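Local coordinates for glucose-binding protein (PDB 2B3B) that binds glucose and probably serves as the solute-binding component of a binding-protein-dependent sugar transport system, at residues E4-W9 against D58-F63; D278-P283 against I293-L298. All coordinates share one frame; numbering follows the deposited sequence.

Contact 1 (E4-W9 against D58-F63). With GLC (alpha-D-glucopyranose), chain G.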
loop_
_atom_site.group_PDB
_atom_site.type_symbol
_atom_site.label_atom_id
_atom_site.label_comp_id
_atom_site.label_asym_id
_atom_site.label_seq_id
_atom_site.Cartn_x
_atom_site.Cartn_y
_atom_site.Cartn_z
ATOM N N GLU A 4 6.810 -1.852 -22.749
ATOM C CA GLU A 4 5.455 -1.619 -22.222
ATOM C C GLU A 4 5.454 -1.877 -20.729
ATOM O O GLU A 4 5.729 -2.989 -20.291
ATOM C CB GLU A 4 4.447 -2.536 -22.894
ATOM C CG GLU A 4 3.006 -2.189 -22.559
ATOM C CD GLU A 4 2.070 -3.257 -23.017
ATOM O OE1 GLU A 4 2.541 -4.426 -23.119
ATOM O OE2 GLU A 4 0.881 -2.937 -23.293
ATOM N N ILE A 5 5.176 -0.832 -19.966
ATOM C CA ILE A 5 5.209 -0.876 -18.511
ATOM C C ILE A 5 3.763 -0.795 -18.019
ATOM O O ILE A 5 3.058 0.173 -18.306
ATOM C CB ILE A 5 5.958 0.310 -17.926
ATOM C CG1 ILE A 5 7.429 0.321 -18.380
ATOM C CG2 ILE A 5 5.917 0.302 -16.399
ATOM C CD1 ILE A 5 8.032 1.684 -18.281
ATOM N N PHE A 6 3.365 -1.809 -17.265
ATOM C CA PHE A 6 2.000 -1.939 -16.786
ATOM C C PHE A 6 1.967 -1.556 -15.300
ATOM O O PHE A 6 2.805 -1.987 -14.512
ATOM C CB PHE A 6 1.570 -3.380 -17.047
ATOM C CG PHE A 6 0.100 -3.667 -16.791
ATOM C CD1 PHE A 6 -0.795 -3.767 -17.853
ATOM C CD2 PHE A 6 -0.353 -3.918 -15.507
ATOM C CE1 PHE A 6 -2.135 -4.051 -17.641
ATOM C CE2 PHE A 6 -1.692 -4.242 -15.288
ATOM C CZ PHE A 6 -2.582 -4.284 -16.360
ATOM N N SER A 7 1.020 -0.706 -14.923
ATOM C CA SER A 7 0.902 -0.242 -13.553
ATOM C C SER A 7 -0.481 0.383 -13.331
ATOM O O SER A 7 -1.289 0.487 -14.257
ATOM C CB SER A 7 1.981 0.807 -13.246
ATOM O OG SER A 7 1.657 2.089 -13.751
ATOM N N TRP A 8 -0.738 0.806 -12.105
ATOM C CA TRP A 8 -1.938 1.583 -11.850
ATOM C C TRP A 8 -1.613 3.016 -11.482
ATOM O O TRP A 8 -2.408 3.717 -10.859
ATOM C CB TRP A 8 -2.836 0.884 -10.834
ATOM C CG TRP A 8 -2.350 0.605 -9.459
ATOM C CD1 TRP A 8 -2.530 1.385 -8.361
ATOM C CD2 TRP A 8 -1.760 -0.612 -8.996
ATOM N NE1 TRP A 8 -2.050 0.751 -7.233
ATOM C CE2 TRP A 8 -1.583 -0.489 -7.593
ATOM C CE3 TRP A 8 -1.386 -1.807 -9.623
ATOM C CZ2 TRP A 8 -1.011 -1.506 -6.811
ATOM C CZ3 TRP A 8 -0.809 -2.828 -8.838
ATOM C CH2 TRP A 8 -0.621 -2.659 -7.459
ATOM N N TRP A 9 -0.453 3.488 -11.924
ATOM C CA TRP A 9 -0.035 4.826 -11.546
ATOM C C TRP A 9 -0.576 5.869 -12.521
ATOM O O TRP A 9 0.179 6.564 -13.198
ATOM C CB TRP A 9 1.482 4.877 -11.422
ATOM C CG TRP A 9 1.952 4.160 -10.223
ATOM C CD1 TRP A 9 1.318 4.063 -8.997
ATOM C CD2 TRP A 9 3.173 3.424 -10.099
ATOM N NE1 TRP A 9 2.061 3.290 -8.149
ATOM C CE2 TRP A 9 3.217 2.907 -8.780
ATOM C CE3 TRP A 9 4.228 3.134 -10.983
ATOM C CZ2 TRP A 9 4.278 2.131 -8.318
ATOM C CZ3 TRP A 9 5.287 2.355 -10.526
ATOM C CH2 TRP A 9 5.307 1.863 -9.202
ATOM N N ASP A 58 -0.570 -12.770 -23.401
ATOM C CA ASP A 58 -0.126 -11.490 -23.906
ATOM C C ASP A 58 0.457 -10.649 -22.786
ATOM O O ASP A 58 -0.062 -9.586 -22.491
ATOM C CB ASP A 58 -1.307 -10.758 -24.570
ATOM C CG ASP A 58 -0.895 -9.489 -25.293
ATOM O OD1 ASP A 58 0.319 -9.262 -25.507
ATOM O OD2 ASP A 58 -1.801 -8.704 -25.646
ATOM N N PRO A 59 1.557 -11.114 -22.170
ATOM C CA PRO A 59 2.104 -10.346 -21.050
ATOM C C PRO A 59 2.658 -8.986 -21.457
ATOM O O PRO A 59 3.188 -8.819 -22.592
ATOM C CB PRO A 59 3.263 -11.221 -20.543
ATOM C CG PRO A 59 3.678 -11.990 -21.716
ATOM C CD PRO A 59 2.400 -12.286 -22.476
ATOM N N PRO A 60 2.590 -8.023 -20.523
ATOM C CA PRO A 60 3.311 -6.792 -20.763
ATOM C C PRO A 60 4.791 -7.108 -20.536
ATOM O O PRO A 60 5.121 -8.226 -20.132
ATOM C CB PRO A 60 2.766 -5.844 -19.683
ATOM C CG PRO A 60 2.365 -6.733 -18.593
ATOM C CD PRO A 60 1.943 -8.035 -19.199
ATOM N N ASP A 61 5.668 -6.161 -20.827
ATOM C CA ASP A 61 7.102 -6.389 -20.638
ATOM C C ASP A 61 7.469 -6.439 -19.163
ATOM O O ASP A 61 8.434 -7.087 -18.783
ATOM C CB ASP A 61 7.910 -5.325 -21.385
ATOM C CG ASP A 61 7.763 -5.451 -22.886
ATOM O OD1 ASP A 61 7.678 -6.602 -23.380
ATOM O OD2 ASP A 61 7.710 -4.405 -23.570
ATOM N N THR A 62 6.671 -5.766 -18.332
ATOM C CA THR A 62 6.848 -5.767 -16.893
ATOM C C THR A 62 5.586 -5.172 -16.267
ATOM O O THR A 62 4.868 -4.387 -16.920
ATOM C CB THR A 62 8.081 -4.944 -16.471
ATOM O OG1 THR A 62 8.328 -5.108 -15.067
ATOM C CG2 THR A 62 7.905 -3.457 -16.818
ATOM N N PHE A 63 5.303 -5.551 -15.028
ATOM C CA PHE A 63 4.110 -5.030 -14.356
ATOM C C PHE A 63 4.350 -4.751 -12.891
ATOM O O PHE A 63 5.068 -5.495 -12.191
ATOM C CB PHE A 63 2.885 -5.946 -14.573
ATOM C CG PHE A 63 3.054 -7.350 -14.061
ATOM C CD1 PHE A 63 2.805 -7.659 -12.730
ATOM C CD2 PHE A 63 3.414 -8.378 -14.931
ATOM C CE1 PHE A 63 2.944 -8.977 -12.244
ATOM C CE2 PHE A 63 3.546 -9.685 -14.471
ATOM C CZ PHE A 63 3.308 -9.990 -13.112
HETATM C C1 GLC G . -1.116 0.510 -4.103
HETATM C C2 GLC G . 0.393 0.805 -4.409
HETATM C C3 GLC G . 0.806 2.284 -4.423
HETATM C C4 GLC G . -0.361 3.181 -4.844
HETATM C C5 GLC G . -1.585 2.940 -3.940
HETATM C C6 GLC G . -2.839 3.754 -4.298
HETATM O O1 GLC G . -1.369 -0.462 -3.159
HETATM O O2 GLC G . 1.327 -0.056 -3.736
HETATM O O3 GLC G . 1.854 2.439 -5.367
HETATM O O4 GLC G . 0.018 4.544 -4.759
HETATM O O5 GLC G . -2.019 1.590 -3.918
HETATM O O6 GLC G . -3.271 3.462 -5.594
#
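F6 packs against P60 and F63: its CB sits 3.8 Å from P60 CG, and ring atom CD2 meets F63 CB. These residues belong to a parallel strand pair in the sheet of one lobe of the periplasmic-binding-protein fold, where strand 2-7 runs between strands 32-37 and 62-66. F6 CG stands anti to the backbone N (chi1 -172°), carrying the ring along the face that F63 shares, and L50 of helix 44-55 packs on both phenylalanines. On the other face I5 and T62 lie side by side, CG1 to CG2. F6 N donates to T62 O at 3.0 Å, and F6 O receives a CA-H...O contact from F63 CA. Where the two segments first pair, the E4 backbone N is held by D61 OD2 (2.8 Å), which it meets on the anti side of the carboxylate, 22° out of its plane; D61 N gives only a weak bond back to E4 O. That same OD2 is also bonded to N288 ND2. The extended E4 side chain passes obliquely across P60, placing OE1 3.4 Å from P60 CA, and OE2 forms a salt bridge with R53. Beyond the strand, W8 and W9 turn to the sugar. W8, its chi1 of 61° setting CG between the backbone N and carbonyl carbon, brings its ring edge to glucose C1 and gives O5 a weak hydrogen bond from NE1. An alanine in place of W8 would take away the indole edge beside C1, and would probably leave O5 without that weak donor and H66 without its ring partner. W9 NE1 donates to glucose O3 at 2.9 Å with the acceptor in the indole plane, and an ST turn bonds W9 N to S7 OG (3.1 Å).

Contact 2 (D278-P283 against I293-L298). With GLC (alpha-D-glucopyranose), chain G.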
loop_
_atom_site.group_PDB
_atom_site.type_symbol
_atom_site.label_atom_id
_atom_site.label_comp_id
_atom_site.label_asym_id
_atom_site.label_seq_id
_atom_site.Cartn_x
_atom_site.Cartn_y
_atom_site.Cartn_z
ATOM N N ASP A 278 6.052 -1.699 -3.843
ATOM C CA ASP A 278 5.860 -1.798 -5.281
ATOM C C ASP A 278 7.139 -2.335 -5.933
ATOM O O ASP A 278 8.238 -1.857 -5.647
ATOM C CB ASP A 278 5.520 -0.437 -5.858
ATOM C CG ASP A 278 4.187 0.109 -5.343
ATOM O OD1 ASP A 278 3.174 -0.630 -5.413
ATOM O OD2 ASP A 278 4.167 1.277 -4.888
ATOM N N SER A 279 6.982 -3.313 -6.817
ATOM C CA SER A 279 8.103 -3.989 -7.434
ATOM C C SER A 279 7.746 -4.322 -8.871
ATOM O O SER A 279 6.568 -4.268 -9.277
ATOM C CB SER A 279 8.481 -5.229 -6.600
ATOM O OG SER A 279 7.602 -6.311 -6.814
ATOM N N PHE A 280 8.774 -4.626 -9.654
ATOM C CA PHE A 280 8.631 -5.013 -11.041
ATOM C C PHE A 280 9.401 -6.306 -11.302
ATOM O O PHE A 280 10.530 -6.459 -10.857
ATOM C CB PHE A 280 9.178 -3.914 -11.949
ATOM C CG PHE A 280 8.262 -2.732 -12.073
ATOM C CD1 PHE A 280 7.231 -2.750 -12.989
ATOM C CD2 PHE A 280 8.428 -1.634 -11.261
ATOM C CE1 PHE A 280 6.351 -1.666 -13.099
ATOM C CE2 PHE A 280 7.569 -0.525 -11.359
ATOM C CZ PHE A 280 6.506 -0.561 -12.284
ATOM N N GLY A 281 8.780 -7.206 -12.053
ATOM C CA GLY A 281 9.407 -8.439 -12.477
ATOM C C GLY A 281 9.581 -8.558 -13.983
ATOM O O GLY A 281 9.380 -7.601 -14.731
ATOM N N LEU A 282 9.948 -9.763 -14.408
ATOM C CA LEU A 282 10.151 -10.084 -15.813
ATOM C C LEU A 282 9.269 -11.273 -16.217
ATOM O O LEU A 282 9.633 -12.418 -15.976
ATOM C CB LEU A 282 11.625 -10.398 -16.062
ATOM C CG LEU A 282 12.040 -10.678 -17.521
ATOM C CD1 LEU A 282 11.776 -9.485 -18.434
ATOM C CD2 LEU A 282 13.525 -11.048 -17.567
ATOM N N PRO A 283 8.091 -10.993 -16.818
ATOM C CA PRO A 283 7.196 -12.016 -17.346
ATOM C C PRO A 283 7.865 -12.878 -18.404
ATOM O O PRO A 283 8.569 -12.339 -19.243
ATOM C CB PRO A 283 6.063 -11.206 -18.004
ATOM C CG PRO A 283 6.155 -9.852 -17.432
ATOM C CD PRO A 283 7.555 -9.632 -17.002
ATOM N N ILE A 293 14.547 -5.782 -18.913
ATOM C CA ILE A 293 15.682 -5.992 -17.990
ATOM C C ILE A 293 16.369 -4.676 -17.651
ATOM O O ILE A 293 16.708 -4.415 -16.505
ATOM C CB ILE A 293 16.697 -7.018 -18.555
ATOM C CG1 ILE A 293 16.069 -8.420 -18.557
ATOM C CG2 ILE A 293 17.999 -6.945 -17.727
ATOM C CD1 ILE A 293 16.816 -9.515 -19.375
ATOM N N ASN A 294 16.571 -3.832 -18.660
ATOM C CA ASN A 294 17.132 -2.513 -18.431
ATOM C C ASN A 294 16.249 -1.630 -17.560
ATOM O O ASN A 294 16.737 -0.809 -16.770
ATOM C CB ASN A 294 17.441 -1.843 -19.780
ATOM C CG ASN A 294 18.682 -2.437 -20.438
ATOM O OD1 ASN A 294 19.550 -2.945 -19.733
ATOM N ND2 ASN A 294 18.758 -2.400 -21.777
ATOM N N TRP A 295 14.935 -1.801 -17.688
ATOM C CA TRP A 295 14.011 -1.093 -16.792
ATOM C C TRP A 295 14.219 -1.588 -15.358
ATOM O O TRP A 295 14.264 -0.793 -14.443
ATOM C CB TRP A 295 12.550 -1.307 -17.251
ATOM C CG TRP A 295 11.501 -0.795 -16.275
ATOM C CD1 TRP A 295 10.750 -1.545 -15.413
ATOM C CD2 TRP A 295 11.116 0.557 -16.066
ATOM N NE1 TRP A 295 9.918 -0.736 -14.680
ATOM C CE2 TRP A 295 10.122 0.561 -15.060
ATOM C CE3 TRP A 295 11.500 1.774 -16.637
ATOM C CZ2 TRP A 295 9.500 1.727 -14.633
ATOM C CZ3 TRP A 295 10.889 2.927 -16.203
ATOM C CH2 TRP A 295 9.906 2.900 -15.207
ATOM N N LEU A 296 14.341 -2.906 -15.175
ATOM C CA LEU A 296 14.602 -3.471 -13.833
ATOM C C LEU A 296 15.876 -2.919 -13.194
ATOM O O LEU A 296 15.916 -2.585 -11.993
ATOM C CB LEU A 296 14.638 -5.002 -13.893
ATOM C CG LEU A 296 13.353 -5.713 -14.332
ATOM C CD1 LEU A 296 13.525 -7.220 -14.320
ATOM C CD2 LEU A 296 12.167 -5.277 -13.423
ATOM N N ARG A 297 16.926 -2.787 -14.009
ATOM C CA ARG A 297 18.178 -2.222 -13.532
ATOM C C ARG A 297 18.005 -0.785 -13.058
ATOM O O ARG A 297 18.542 -0.415 -12.019
ATOM C CB ARG A 297 19.274 -2.366 -14.608
ATOM C CG ARG A 297 19.659 -3.831 -14.848
ATOM C CD ARG A 297 20.701 -4.003 -15.940
ATOM N NE ARG A 297 21.870 -3.159 -15.663
ATOM C CZ ARG A 297 22.303 -2.156 -16.428
ATOM N NH1 ARG A 297 21.696 -1.818 -17.566
ATOM N NH2 ARG A 297 23.372 -1.476 -16.039
ATOM N N LEU A 298 17.200 0.005 -13.781
ATOM C CA LEU A 298 16.940 1.386 -13.373
ATOM C C LEU A 298 16.128 1.464 -12.084
ATOM O O LEU A 298 16.504 2.198 -11.169
ATOM C CB LEU A 298 16.265 2.205 -14.497
ATOM C CG LEU A 298 15.615 3.543 -14.124
ATOM C CD1 LEU A 298 16.632 4.564 -13.614
ATOM C CD2 LEU A 298 14.809 4.106 -15.309
HETATM C C1 GLC G . -1.116 0.510 -4.103
HETATM C C2 GLC G . 0.393 0.805 -4.409
HETATM C C3 GLC G . 0.806 2.284 -4.423
HETATM C C4 GLC G . -0.361 3.181 -4.844
HETATM C C5 GLC G . -1.585 2.940 -3.940
HETATM C C6 GLC G . -2.839 3.754 -4.298
HETATM O O1 GLC G . -1.369 -0.462 -3.159
HETATM O O2 GLC G . 1.327 -0.056 -3.736
HETATM O O3 GLC G . 1.854 2.439 -5.367
HETATM O O4 GLC G . 0.018 4.544 -4.759
HETATM O O5 GLC G . -2.019 1.590 -3.918
HETATM O O6 GLC G . -3.271 3.462 -5.594
#
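Segment 278-283, which carries the end part of strand 272-280, passes helix segment 293-298 at side-chain distance, with CA atoms 6.8 Å apart at F280 and L296 and 7.2 Å at L282 and I293. No hydrogen bond joins the two segments, so the contact rests on apolar and aromatic groups. F280 and W295 form a T-shaped (edge-to-face) pair: the five-membered ring of the tryptophan stands at 89° to the phenyl plane, and NE1 sits 3.6 Å above that plane, over the ring centre. W295 gets there with CG anti to its own backbone N (chi1 171°), which swings the indole off the helix and sets NE1 over the F280 ring. Beside it, L296 sets its two methyls along the backbone of F280-L282. CD2 fits against F280 CB and close to F280 O, and CD1 meets L282 CB more loosely. Farther along, L282 CD2 reaches I293 CG1 at 3.8 Å. This is the helix-on-sheet layer of an alpha/beta lobe in the bacterial solute-binding protein family: helix 289-299 covers the end of strand 272-280, and W295 extends the apolar layer to L17 and L20 of helix 15-27 and to L3 and I5 of strand 2-7. F280, its face met by the indole edge, also packs on I5 and T62. Two residues upstream, the same strand presents D278 to the sugar pocket. Its carboxylate takes glucose O2 on OD1 and glucose O3 on OD2, each at 2.6 Å, so that two neighbouring hydroxyls are gripped by one group and both act as donors. OD1 has a second partner in Q64 NE2, which is likely to limit rotation of the carboxylate, and the backbone N of D278 is bonded to N117 OD1.

From the N terminus, strand 2-7 leads through helix 15-27, strand 32-37 and helix 44-55 back to 58-63, where contact 1 closes a loop of 48 residues and joins strands 2-7 and 62-66. Contact 2 opens much later and closes a short nine-residue loop between strand 272-280 and helix 289-299. The two follow in series, neither nested nor crossing, yet meet in space because strands 62-66 and 272-280 are antiparallel neighbours in one sheet: T62 OG1 lies 2.7 Å from G281 O, a probable hydrogen bond, and P283 packs against the backbone of P60 and D61. Both contacts also run to the glucose.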